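Local structure of enolase from the environmental genome shotgun sequencing of the Sargasso Sea (2QGY) at residues 72-77 against 86-91; 227-232 against 238-243; 291-296 against 320-325; 338-343 against 370-375. The protein is of unknown function but binds magnesium and, as an enolase superfamily member, probably abstracts a proton beside a substrate carboxylate. One frame throughout, in Å; residues are numbered along the deposited sequence. Where two conformers were deposited one is given.

Contact 1 of 4, residues 72-77 against 86-91; sequences REISNI and YNKISL
A salt bridge between the side chains of Glu73 and Lys88 joins two helices of the capping domain, the alpha+beta N-terminal domain of the mandelate racemase and muconate lactonizing enzyme family. Helix 60-74 supplies the carboxylate, and helix 82-93 supplies the ammonium. The backbones stand well apart, the closest alpha carbons being those of Ile74 and Lys88 at 8.2 Å, and the long side chains span the interval. Each starts with CG trans to the backbone N and then bends at its second torsion (66° in Glu73, 75° in Lys88), and the two meet at roughly a right angle. Carbon atoms meet as well: Lys88 CE lies 3.7 Å from Glu73 CG. Nearer the lysine backbone, Lys88 CG approaches Ile74 CG2 at 4.4 Å, a loose contact. Ile74 itself is buried, packing on Ile108 of helix 99-120 and on Leu13, while Glu73 also touches Phe58 of the second subunit, which places the salt bridge close to the dimer interface. A type I turn runs from Ile74 to Ile77. The ionic bond runs from Lys88 NZ to the anti lone pair of Glu73 OE2, at 3.0 Å.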
loop_
_atom_site.group_PDB
_atom_site.type_symbol
_atom_site.label_atom_id
_atom_site.label_comp_id
_atom_site.label_asym_id
_atom_site.label_seq_id
_atom_site.Cartn_x
_atom_site.Cartn_y
_atom_site.Cartn_z
ATOM N N ARG A 72 -20.363 -3.445 1.209
ATOM C CA ARG A 72 -21.218 -4.630 1.295
ATOM C C ARG A 72 -20.992 -5.336 2.621
ATOM O O ARG A 72 -21.952 -5.743 3.300
ATOM C CB ARG A 72 -20.936 -5.589 0.146
ATOM C CG ARG A 72 -21.490 -5.154 -1.198
ATOM C CD ARG A 72 -21.300 -6.272 -2.227
ATOM N NE ARG A 72 -21.612 -5.816 -3.581
ATOM C CZ ARG A 72 -21.136 -6.367 -4.700
ATOM N NH1 ARG A 72 -20.291 -7.393 -4.647
ATOM N NH2 ARG A 72 -21.493 -5.878 -5.882
ATOM N N GLU A 73 -19.730 -5.468 3.005
ATOM C CA GLU A 73 -19.395 -6.151 4.251
ATOM C C GLU A 73 -19.919 -5.418 5.483
ATOM O O GLU A 73 -20.392 -6.033 6.428
ATOM C CB GLU A 73 -17.878 -6.377 4.335
ATOM C CG GLU A 73 -17.412 -7.105 5.592
ATOM C CD GLU A 73 -17.899 -8.564 5.690
ATOM O OE1 GLU A 73 -18.413 -9.130 4.695
ATOM O OE2 GLU A 73 -17.742 -9.151 6.783
ATOM N N ILE A 74 -19.853 -4.099 5.474
ATOM C CA ILE A 74 -20.253 -3.335 6.646
ATOM C C ILE A 74 -21.729 -2.922 6.674
ATOM O O ILE A 74 -22.205 -2.472 7.713
ATOM C CB ILE A 74 -19.377 -2.084 6.820
ATOM C CG1 ILE A 74 -19.665 -1.088 5.688
ATOM C CG2 ILE A 74 -17.896 -2.497 6.879
ATOM C CD1 ILE A 74 -19.314 0.350 5.999
ATOM N N SER A 75 -22.438 -3.078 5.553
ATOM C CA SER A 75 -23.798 -2.508 5.407
ATOM C C SER A 75 -24.878 -3.180 6.267
ATOM O O SER A 75 -25.952 -2.598 6.487
ATOM C CB SER A 75 -24.239 -2.494 3.939
ATOM O OG SER A 75 -24.332 -3.810 3.425
ATOM N N ASN A 76 -24.594 -4.393 6.735
ATOM C CA ASN A 76 -25.556 -5.181 7.519
ATOM C C ASN A 76 -25.281 -5.136 9.025
ATOM O O ASN A 76 -25.991 -5.772 9.811
ATOM C CB ASN A 76 -25.585 -6.640 7.020
ATOM C CG ASN A 76 -24.193 -7.160 6.605
ATOM O OD1 ASN A 76 -23.219 -6.403 6.549
ATOM N ND2 ASN A 76 -24.108 -8.458 6.308
ATOM N N ILE A 77 -24.243 -4.389 9.412
ATOM C CA ILE A 77 -23.879 -4.230 10.814
ATOM C C ILE A 77 -24.903 -3.295 11.455
ATOM O O ILE A 77 -24.920 -2.099 11.172
ATOM C CB ILE A 77 -22.431 -3.667 10.984
ATOM C CG1 ILE A 77 -21.392 -4.616 10.350
ATOM C CG2 ILE A 77 -22.137 -3.392 12.453
ATOM C CD1 ILE A 77 -19.921 -4.223 10.579
ATOM N N TYR A 86 -13.969 1.362 12.220
ATOM C CA TYR A 86 -12.488 1.407 12.317
ATOM C C TYR A 86 -11.961 0.067 12.800
ATOM O O TYR A 86 -11.030 -0.518 12.209
ATOM C CB TYR A 86 -12.066 2.500 13.294
ATOM C CG TYR A 86 -10.562 2.655 13.448
ATOM C CD1 TYR A 86 -9.852 3.568 12.657
ATOM C CD2 TYR A 86 -9.845 1.894 14.386
ATOM C CE1 TYR A 86 -8.477 3.717 12.792
ATOM C CE2 TYR A 86 -8.437 2.060 14.524
ATOM C CZ TYR A 86 -7.786 2.983 13.731
ATOM O OH TYR A 86 -6.413 3.177 13.848
ATOM N N ASN A 87 -12.598 -0.452 13.852
ATOM C CA ASN A 87 -12.246 -1.765 14.398
ATOM C C ASN A 87 -12.422 -2.914 13.418
ATOM O O ASN A 87 -11.590 -3.842 13.362
ATOM C CB ASN A 87 -13.010 -2.026 15.720
ATOM C CG ASN A 87 -12.553 -1.113 16.831
ATOM O OD1 ASN A 87 -11.439 -0.572 16.789
ATOM N ND2 ASN A 87 -13.391 -0.949 17.858
ATOM N N LYS A 88 -13.492 -2.862 12.630
ATOM C CA LYS A 88 -13.749 -3.887 11.634
ATOM C C LYS A 88 -12.684 -3.849 10.534
ATOM O O LYS A 88 -12.203 -4.888 10.099
ATOM C CB LYS A 88 -15.124 -3.675 11.018
ATOM C CG LYS A 88 -15.451 -4.571 9.824
ATOM C CD LYS A 88 -15.770 -5.993 10.256
ATOM C CE LYS A 88 -16.298 -6.797 9.077
ATOM N NZ LYS A 88 -17.006 -8.038 9.524
ATOM N N ILE A 89 -12.367 -2.646 10.063
ATOM C CA ILE A 89 -11.269 -2.471 9.100
ATOM C C ILE A 89 -9.962 -3.077 9.632
ATOM O O ILE A 89 -9.285 -3.817 8.913
ATOM C CB ILE A 89 -11.057 -0.963 8.694
ATOM C CG1 ILE A 89 -12.216 -0.470 7.833
ATOM C CG2 ILE A 89 -9.703 -0.758 7.913
ATOM C CD1 ILE A 89 -12.521 -1.356 6.588
ATOM N N SER A 90 -9.610 -2.744 10.870
ATOM C CA SER A 90 -8.412 -3.273 11.488
ATOM C C SER A 90 -8.424 -4.804 11.453
ATOM O O SER A 90 -7.421 -5.415 11.085
ATOM C CB SER A 90 -8.252 -2.781 12.923
ATOM O OG SER A 90 -8.212 -1.359 12.973
ATOM N N LEU A 91 -9.562 -5.411 11.797
ATOM C CA LEU A 91 -9.694 -6.880 11.817
ATOM C C LEU A 91 -9.528 -7.512 10.425
ATOM O O LEU A 91 -8.711 -8.409 10.236
ATOM C CB LEU A 91 -11.032 -7.305 12.444
ATOM C CG LEU A 91 -11.450 -8.775 12.248
ATOM C CD1 LEU A 91 -10.613 -9.739 13.100
ATOM C CD2 LEU A 91 -12.969 -8.986 12.512
#

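Contact 2 of 4, residues 227-232 against 238-243; sequences EPVDGE and TEIKNT
Ile240 packs against Pro228 and Val229 in one beta-alpha unit of the C-terminal barrel, where the loop after strand 224-226 leads into helix 234-243. The contact is purely apolar, and the two branches of Ile240 divide the work. CG2 goes to the proline ring, meeting Pro228 CG at 3.9 Å with the two side chains at a slant. The other branch, CG1, points to Val229, whose own CG1 comes to meet it tip to tip. All three residues are buried; Val248 of the next strand lies against both Pro228 and Ile240, and Leu236 and Leu237 pack on Val229, so this apolar patch is part of the packing of the helix on the strands. Pro228 comes two residues after Glu226, a magnesium ligand, and its side chain is about 9 Å from the ion. Beyond Val229 the loop changes character: Asp230 and Glu232 both form salt bridges to Arg97 of the second subunit, carrying the same loop from the packing layer between strands and helix to the dimer interface. The loop there makes an Asx turn, in which the backbone N of Glu232 donates to the anti lone pair of Asp230 OD1 at 3.0 Å, with an N-H...O angle of 163°.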
loop_
_atom_site.group_PDB
_atom_site.type_symbol
_atom_site.label_atom_id
_atom_site.label_comp_id
_atom_site.label_asym_id
_atom_site.label_seq_id
_atom_site.Cartn_x
_atom_site.Cartn_y
_atom_site.Cartn_z
ATOM N N GLU A 227 9.503 16.398 0.712
ATOM C CA GLU A 227 9.960 15.180 0.058
ATOM C C GLU A 227 11.350 15.308 -0.612
ATOM O O GLU A 227 11.509 14.972 -1.773
ATOM C CB GLU A 227 8.922 14.691 -0.946
ATOM C CG GLU A 227 7.608 14.276 -0.297
ATOM C CD GLU A 227 7.054 13.070 -0.979
ATOM O OE1 GLU A 227 6.519 13.270 -2.090
ATOM O OE2 GLU A 227 7.214 11.927 -0.442
ATOM N N PRO A 228 12.379 15.713 0.159
ATOM C CA PRO A 228 13.731 15.811 -0.430
ATOM C C PRO A 228 14.257 14.405 -0.735
ATOM O O PRO A 228 15.124 14.239 -1.606
ATOM C CB PRO A 228 14.573 16.490 0.665
ATOM C CG PRO A 228 13.835 16.188 1.970
ATOM C CD PRO A 228 12.344 16.041 1.600
ATOM N N VAL A 229 13.727 13.415 -0.014
ATOM C CA VAL A 229 14.068 12.010 -0.242
ATOM C C VAL A 229 12.820 11.140 -0.069
ATOM O O VAL A 229 11.823 11.596 0.461
ATOM C CB VAL A 229 15.201 11.507 0.692
ATOM C CG1 VAL A 229 16.492 12.356 0.490
ATOM C CG2 VAL A 229 14.784 11.557 2.127
ATOM N N ASP A 230 12.915 9.877 -0.464
ATOM C CA ASP A 230 11.763 8.983 -0.367
ATOM C C ASP A 230 11.301 8.864 1.089
ATOM O O ASP A 230 12.112 8.689 1.985
ATOM C CB ASP A 230 12.100 7.591 -0.921
ATOM C CG ASP A 230 10.854 6.777 -1.205
ATOM O OD1 ASP A 230 10.250 6.284 -0.238
ATOM O OD2 ASP A 230 10.496 6.613 -2.397
ATOM N N GLY A 231 9.985 8.931 1.314
ATOM C CA GLY A 231 9.446 8.936 2.681
ATOM C C GLY A 231 9.715 7.645 3.437
ATOM O O GLY A 231 9.663 7.616 4.656
ATOM N N GLU A 232 9.979 6.573 2.706
ATOM C CA GLU A 232 10.310 5.301 3.342
ATOM C C GLU A 232 11.788 5.167 3.688
ATOM O O GLU A 232 12.166 4.274 4.449
ATOM C CB GLU A 232 9.871 4.120 2.487
ATOM C CG GLU A 232 8.362 3.961 2.449
ATOM C CD GLU A 232 7.963 2.683 1.770
ATOM O OE1 GLU A 232 7.988 1.621 2.423
ATOM O OE2 GLU A 232 7.621 2.746 0.581
ATOM N N THR A 238 16.481 11.554 7.937
ATOM C CA THR A 238 17.176 12.049 9.115
ATOM C C THR A 238 18.464 12.746 8.679
ATOM O O THR A 238 18.774 13.820 9.159
ATOM C CB THR A 238 17.433 10.954 10.161
ATOM O OG1 THR A 238 18.402 10.015 9.656
ATOM C CG2 THR A 238 16.104 10.229 10.546
ATOM N N GLU A 239 19.187 12.146 7.749
ATOM C CA GLU A 239 20.436 12.737 7.267
ATOM C C GLU A 239 20.209 14.162 6.699
ATOM O O GLU A 239 20.942 15.101 7.031
ATOM C CB GLU A 239 21.075 11.825 6.239
ATOM C CG GLU A 239 22.196 12.483 5.464
ATOM C CD GLU A 239 22.926 11.501 4.601
ATOM O OE1 GLU A 239 22.867 10.288 4.926
ATOM O OE2 GLU A 239 23.573 11.948 3.625
ATOM N N ILE A 240 19.187 14.317 5.868
ATOM C CA ILE A 240 18.822 15.635 5.320
ATOM C C ILE A 240 18.427 16.622 6.387
ATOM O O ILE A 240 18.914 17.766 6.397
ATOM C CB ILE A 240 17.654 15.556 4.288
ATOM C CG1 ILE A 240 18.119 14.873 2.996
ATOM C CG2 ILE A 240 17.074 16.979 4.013
ATOM C CD1 ILE A 240 19.023 15.704 2.093
ATOM N N LYS A 241 17.534 16.208 7.279
ATOM C CA LYS A 241 17.051 17.112 8.326
ATOM C C LYS A 241 18.217 17.582 9.188
ATOM O O LYS A 241 18.236 18.740 9.624
ATOM C CB LYS A 241 15.992 16.424 9.189
ATOM C CG LYS A 241 15.595 17.195 10.422
ATOM C CD LYS A 241 14.364 16.605 11.074
ATOM C CE LYS A 241 14.311 16.899 12.576
ATOM N NZ LYS A 241 14.299 18.319 12.952
ATOM N N ASN A 242 19.190 16.700 9.394
ATOM C CA ASN A 242 20.345 16.978 10.263
ATOM C C ASN A 242 21.401 17.859 9.598
ATOM O O ASN A 242 22.205 18.501 10.293
ATOM C CB ASN A 242 21.004 15.668 10.738
ATOM C CG ASN A 242 20.084 14.820 11.663
ATOM O OD1 ASN A 242 19.080 15.307 12.211
ATOM N ND2 ASN A 242 20.440 13.549 11.834
ATOM N N THR A 243 21.395 17.884 8.276
ATOM C CA THR A 243 22.405 18.570 7.478
ATOM C C THR A 243 22.015 20.005 7.214
ATOM O O THR A 243 22.880 20.889 7.186
ATOM C CB THR A 243 22.682 17.805 6.174
ATOM O OG1 THR A 243 23.095 16.480 6.513
ATOM C CG2 THR A 243 23.797 18.472 5.316
#

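Contact 3 of 4, residues 291-296 against 320-325; sequences EASNNG and SIPNSE
Asn323 lays its amide against the CB of Ser293, near the C-terminal end of helix 282-294 in the beta/alpha barrel domain. The closest alpha carbons belong to the same two residues, only 5.7 Å apart, so a short side chain suffices to fill the gap. Asn323 CG and ND2 each approach Ser293 CB at 3.5 Å, and ND2 also lies 3.8 Å from Ala292 CB. This is van der Waals packing with a polar group: ND2 and the backbone N of Ser293 are both donors and form no bond together. The amide nitrogen instead donates to the carbonyl O of Ile297, with a weak second bond to that of Ser289, so a buried donor is satisfied by backbone outside the two segments. At chi1 66°, CG is flanked by both the backbone N and the carbonyl carbon of Asn323, which turns the amide toward the helix. Pro322 adds a looser contact, its CG 4.2 Å from Ser293 OG. The helix ends in a Schellman motif with Gly296 as its C-prime residue, taking the chain on to strand 298-299. At this helix end Asn295 ND2 donates to Glu291 O at 2.8 Å, the oxygen lying 5° out of the amide plane.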
loop_
_atom_site.group_PDB
_atom_site.type_symbol
_atom_site.label_atom_id
_atom_site.label_comp_id
_atom_site.label_asym_id
_atom_site.label_seq_id
_atom_site.Cartn_x
_atom_site.Cartn_y
_atom_site.Cartn_z
ATOM N N GLU A 291 0.029 12.785 18.634
ATOM C CA GLU A 291 1.378 12.298 18.922
ATOM C C GLU A 291 2.446 13.242 18.383
ATOM O O GLU A 291 3.444 13.502 19.066
ATOM C CB GLU A 291 1.572 10.870 18.389
ATOM C CG GLU A 291 0.585 9.889 19.019
ATOM C CD GLU A 291 0.689 8.486 18.469
ATOM O OE1 GLU A 291 1.755 8.115 17.934
ATOM O OE2 GLU A 291 -0.315 7.733 18.585
ATOM N N ALA A 292 2.269 13.728 17.148
ATOM C CA ALA A 292 3.223 14.660 16.544
ATOM C C ALA A 292 3.355 15.913 17.431
ATOM O O ALA A 292 4.465 16.393 17.724
ATOM C CB ALA A 292 2.751 15.052 15.142
ATOM N N SER A 293 2.212 16.419 17.862
ATOM C CA SER A 293 2.157 17.622 18.690
ATOM C C SER A 293 3.046 17.488 19.939
ATOM O O SER A 293 3.816 18.408 20.264
ATOM C CB SER A 293 0.716 17.955 19.074
ATOM O OG SER A 293 0.642 19.175 19.815
ATOM N N ASN A 294 2.943 16.339 20.603
ATOM C CA ASN A 294 3.710 16.038 21.821
ATOM C C ASN A 294 5.198 15.976 21.557
ATOM O O ASN A 294 6.023 16.074 22.476
ATOM C CB ASN A 294 3.226 14.725 22.422
ATOM C CG ASN A 294 1.804 14.823 22.912
ATOM O OD1 ASN A 294 1.338 15.923 23.191
ATOM N ND2 ASN A 294 1.093 13.683 22.995
ATOM N N ASN A 295 5.533 15.850 20.278
ATOM C CA ASN A 295 6.909 15.765 19.840
ATOM C C ASN A 295 7.391 16.946 19.019
ATOM O O ASN A 295 8.428 16.857 18.360
ATOM C CB ASN A 295 7.108 14.428 19.123
ATOM C CG ASN A 295 7.066 13.269 20.082
ATOM O OD1 ASN A 295 8.067 12.952 20.700
ATOM N ND2 ASN A 295 5.890 12.649 20.246
ATOM N N GLY A 296 6.650 18.055 19.070
ATOM C CA GLY A 296 7.048 19.281 18.398
ATOM C C GLY A 296 6.932 19.282 16.882
ATOM O O GLY A 296 7.542 20.117 16.221
ATOM N N SER A 320 -9.354 21.819 14.151
ATOM C CA SER A 320 -9.600 21.093 15.381
ATOM C C SER A 320 -8.319 20.630 16.073
ATOM O O SER A 320 -8.378 20.090 17.165
ATOM C CB SER A 320 -10.515 19.897 15.121
ATOM O OG SER A 320 -9.782 18.781 14.656
ATOM N N ILE A 321 -7.159 20.859 15.450
ATOM C CA ILE A 321 -5.878 20.445 16.075
ATOM C C ILE A 321 -4.984 21.656 16.422
ATOM O O ILE A 321 -4.976 22.639 15.689
ATOM C CB ILE A 321 -5.100 19.400 15.216
ATOM C CG1 ILE A 321 -4.820 19.964 13.816
ATOM C CG2 ILE A 321 -5.879 18.092 15.124
ATOM C CD1 ILE A 321 -3.761 19.189 13.007
ATOM N N PRO A 322 -4.231 21.585 17.547
ATOM C CA PRO A 322 -3.397 22.721 17.956
ATOM C C PRO A 322 -2.101 22.837 17.174
ATOM O O PRO A 322 -1.477 23.912 17.200
ATOM C CB PRO A 322 -3.085 22.417 19.421
ATOM C CG PRO A 322 -3.105 20.941 19.515
ATOM C CD PRO A 322 -4.143 20.470 18.505
ATOM N N ASN A 323 -1.710 21.767 16.466
ATOM C CA ASN A 323 -0.436 21.758 15.706
ATOM C C ASN A 323 -0.612 21.650 14.183
ATOM O O ASN A 323 0.154 20.971 13.503
ATOM C CB ASN A 323 0.495 20.642 16.186
ATOM C CG ASN A 323 -0.055 19.269 15.901
ATOM O OD1 ASN A 323 -1.265 19.058 15.969
ATOM N ND2 ASN A 323 0.833 18.312 15.605
ATOM N N SER A 324 -1.647 22.296 13.654
ATOM C CA SER A 324 -1.828 22.371 12.219
ATOM C C SER A 324 -0.828 23.356 11.619
ATOM O O SER A 324 -0.549 24.416 12.215
ATOM C CB SER A 324 -3.246 22.839 11.908
ATOM O OG SER A 324 -3.416 24.174 12.337
ATOM N N GLU A 325 -0.285 23.010 10.457
ATOM C CA GLU A 325 0.422 23.984 9.653
ATOM C C GLU A 325 -0.579 24.445 8.602
ATOM O O GLU A 325 -1.736 24.033 8.639
ATOM C CB GLU A 325 1.667 23.378 8.984
ATOM C CG GLU A 325 2.957 23.844 9.591
ATOM C CD GLU A 325 3.262 25.315 9.308
ATOM O OE1 GLU A 325 4.330 25.774 9.743
ATOM O OE2 GLU A 325 2.463 26.014 8.646
#

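Contact 4 of 4, residues 338-343 against 370-375; sequences KKFCEL and SELSIY
Leu372 CD1 is the atom through which segment 370-375 touches segment 338-343. It approaches Phe340 CD2 at 3.7 Å, meeting the ring obliquely, and also reaches Lys339 CB at 4.4 Å, so one methyl group serves two neighbouring residues. The alpha carbons of Phe340 and Leu372 are 8.7 Å apart, and the side chains bridge that distance. With chi1 at 63° the Phe340 ring is folded back over its own backbone. No hydrogen bond crosses between the segments. In the next shell the buried phenyl ring packs on Ile368 and Leu369 of helix 366-371, and on Ser308. The contact thus lies where the barrel domain meets the returning C-terminal chain: strand 373-379 forms an edge of the four-stranded antiparallel sheet of the N-terminal domain, as in enolase superfamily proteins whose C-terminal segment rejoins the capping domain. Backbone bonds hold both sides in place, from Phe340 to His365 and from Leu372 to Asp22, while Leu372 O also accepts from His24 NE2. Two residues of the segment, Ile374 and Tyr375, pair with the single residue Ile20 of strand 13-21, a classic beta bulge. At the helix end, Ser373 N donates to Ser370 O at 3.0 Å.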
loop_
_atom_site.group_PDB
_atom_site.type_symbol
_atom_site.label_atom_id
_atom_site.label_comp_id
_atom_site.label_asym_id
_atom_site.label_seq_id
_atom_site.Cartn_x
_atom_site.Cartn_y
_atom_site.Cartn_z
ATOM N N LYS A 338 -16.470 23.990 -8.033
ATOM C CA LYS A 338 -17.697 24.785 -7.932
ATOM C C LYS A 338 -18.758 24.402 -8.965
ATOM O O LYS A 338 -19.948 24.687 -8.776
ATOM C CB LYS A 338 -17.371 26.262 -8.020
ATOM C CG LYS A 338 -16.732 26.803 -6.735
ATOM C CD LYS A 338 -16.555 28.293 -6.810
ATOM C CE LYS A 338 -16.200 28.847 -5.446
ATOM N NZ LYS A 338 -15.797 30.281 -5.587
ATOM N N LYS A 339 -18.339 23.770 -10.052
ATOM C CA LYS A 339 -19.298 23.295 -11.068
ATOM C C LYS A 339 -20.341 22.356 -10.476
ATOM O O LYS A 339 -21.509 22.367 -10.892
ATOM C CB LYS A 339 -18.596 22.601 -12.233
ATOM C CG LYS A 339 -17.754 23.490 -13.127
ATOM C CD LYS A 339 -17.013 22.609 -14.135
ATOM C CE LYS A 339 -16.164 23.445 -15.092
ATOM N NZ LYS A 339 -17.018 24.193 -16.042
ATOM N N PHE A 340 -19.935 21.523 -9.518
ATOM C CA PHE A 340 -20.864 20.539 -8.969
ATOM C C PHE A 340 -21.095 20.689 -7.457
ATOM O O PHE A 340 -21.945 20.019 -6.909
ATOM C CB PHE A 340 -20.401 19.111 -9.323
ATOM C CG PHE A 340 -19.060 18.751 -8.716
ATOM C CD1 PHE A 340 -18.986 18.228 -7.425
ATOM C CD2 PHE A 340 -17.892 18.959 -9.435
ATOM C CE1 PHE A 340 -17.743 17.906 -6.870
ATOM C CE2 PHE A 340 -16.643 18.638 -8.894
ATOM C CZ PHE A 340 -16.578 18.111 -7.604
ATOM N N CYS A 341 -20.337 21.553 -6.784
ATOM C CA CYS A 341 -20.459 21.666 -5.320
ATOM C C CYS A 341 -20.577 23.131 -4.926
ATOM O O CYS A 341 -19.790 23.947 -5.378
ATOM C CB CYS A 341 -19.232 21.050 -4.611
ATOM S SG CYS A 341 -19.264 21.104 -2.782
ATOM N N GLU A 342 -21.561 23.448 -4.086
ATOM C CA GLU A 342 -21.621 24.770 -3.451
ATOM C C GLU A 342 -20.678 24.702 -2.261
ATOM O O GLU A 342 -21.043 24.250 -1.175
ATOM C CB GLU A 342 -23.071 25.118 -3.055
ATOM C CG GLU A 342 -23.981 25.288 -4.279
ATOM C CD GLU A 342 -25.498 25.357 -3.979
ATOM O OE1 GLU A 342 -26.271 25.179 -4.949
ATOM O OE2 GLU A 342 -25.936 25.566 -2.809
ATOM N N LEU A 343 -19.428 25.094 -2.488
ATOM C CA LEU A 343 -18.353 24.791 -1.530
ATOM C C LEU A 343 -18.652 25.273 -0.122
ATOM O O LEU A 343 -19.157 26.385 0.054
ATOM C CB LEU A 343 -17.019 25.384 -1.991
ATOM C CG LEU A 343 -16.517 24.983 -3.375
ATOM C CD1 LEU A 343 -15.136 25.594 -3.610
ATOM C CD2 LEU A 343 -16.472 23.472 -3.541
ATOM N N SER A 370 -22.391 13.647 -12.140
ATOM C CA SER A 370 -22.506 12.532 -13.077
ATOM C C SER A 370 -22.031 12.918 -14.478
ATOM O O SER A 370 -21.369 12.116 -15.146
ATOM C CB SER A 370 -23.963 12.009 -13.143
ATOM O OG SER A 370 -24.388 11.448 -11.902
ATOM N N GLU A 371 -22.375 14.127 -14.930
ATOM C CA GLU A 371 -22.062 14.541 -16.294
ATOM C C GLU A 371 -20.558 14.603 -16.461
ATOM O O GLU A 371 -20.034 14.326 -17.531
ATOM C CB GLU A 371 -22.645 15.920 -16.571
ATOM C CG GLU A 371 -22.601 16.363 -18.032
ATOM C CD GLU A 371 -23.355 17.690 -18.251
ATOM O OE1 GLU A 371 -24.055 18.168 -17.301
ATOM O OE2 GLU A 371 -23.235 18.250 -19.375
ATOM N N LEU A 372 -19.887 14.969 -15.373
ATOM C CA LEU A 372 -18.433 15.129 -15.345
ATOM C C LEU A 372 -17.702 13.811 -15.118
ATOM O O LEU A 372 -16.466 13.799 -15.092
ATOM C CB LEU A 372 -18.065 16.111 -14.225
ATOM C CG LEU A 372 -18.526 17.561 -14.371
ATOM C CD1 LEU A 372 -18.279 18.334 -13.078
ATOM C CD2 LEU A 372 -17.829 18.261 -15.553
ATOM N N SER A 373 -18.451 12.716 -14.959
ATOM C CA SER A 373 -17.860 11.429 -14.580
ATOM C C SER A 373 -17.691 10.464 -15.735
ATOM O O SER A 373 -18.518 10.429 -16.668
ATOM C CB SER A 373 -18.676 10.784 -13.447
ATOM O OG SER A 373 -18.592 11.620 -12.289
ATOM N N ILE A 374 -16.593 9.712 -15.665
ATOM C CA ILE A 374 -16.222 8.677 -16.620
ATOM C C ILE A 374 -16.752 7.312 -16.138
ATOM O O ILE A 374 -16.970 6.398 -16.940
ATOM C CB ILE A 374 -14.658 8.659 -16.835
ATOM C CG1 ILE A 374 -14.244 7.798 -18.041
ATOM C CG2 ILE A 374 -13.899 8.216 -15.602
ATOM C CD1 ILE A 374 -14.736 8.370 -19.356
ATOM N N TYR A 375 -16.981 7.182 -14.829
ATOM C CA TYR A 375 -17.433 5.922 -14.240
ATOM C C TYR A 375 -18.284 6.212 -13.022
ATOM O O TYR A 375 -18.101 7.225 -12.339
ATOM C CB TYR A 375 -16.248 5.010 -13.868
ATOM C CG TYR A 375 -15.349 4.657 -15.036
ATOM C CD1 TYR A 375 -15.872 4.069 -16.197
ATOM C CD2 TYR A 375 -13.974 4.913 -14.989
ATOM C CE1 TYR A 375 -15.058 3.767 -17.285
ATOM C CE2 TYR A 375 -13.150 4.606 -16.075
ATOM C CZ TYR A 375 -13.702 4.035 -17.214
ATOM O OH TYR A 375 -12.894 3.728 -18.286
#

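Overall arrangement
From the N terminus, the four contacts close four loops in series; none nests in or crosses another. Contact 1 closes a short helix-to-helix connection within the N-terminal domain. Contact 2 folds a strand-to-helix loop back on its own helix, and contact 3 spans a longer excursion, from helix 282-294 through strand 298-299 and helix 309-320 to the loop before strand 327-329. These two share the barrel domain, their centres about 20 Å apart and their nearest atoms about 8 Å apart. Contact 4 joins the loop after helix 334-338 to the C-terminal chain as it returns to the N-terminal sheet; it lies across the chain's centre from contacts 2 and 3.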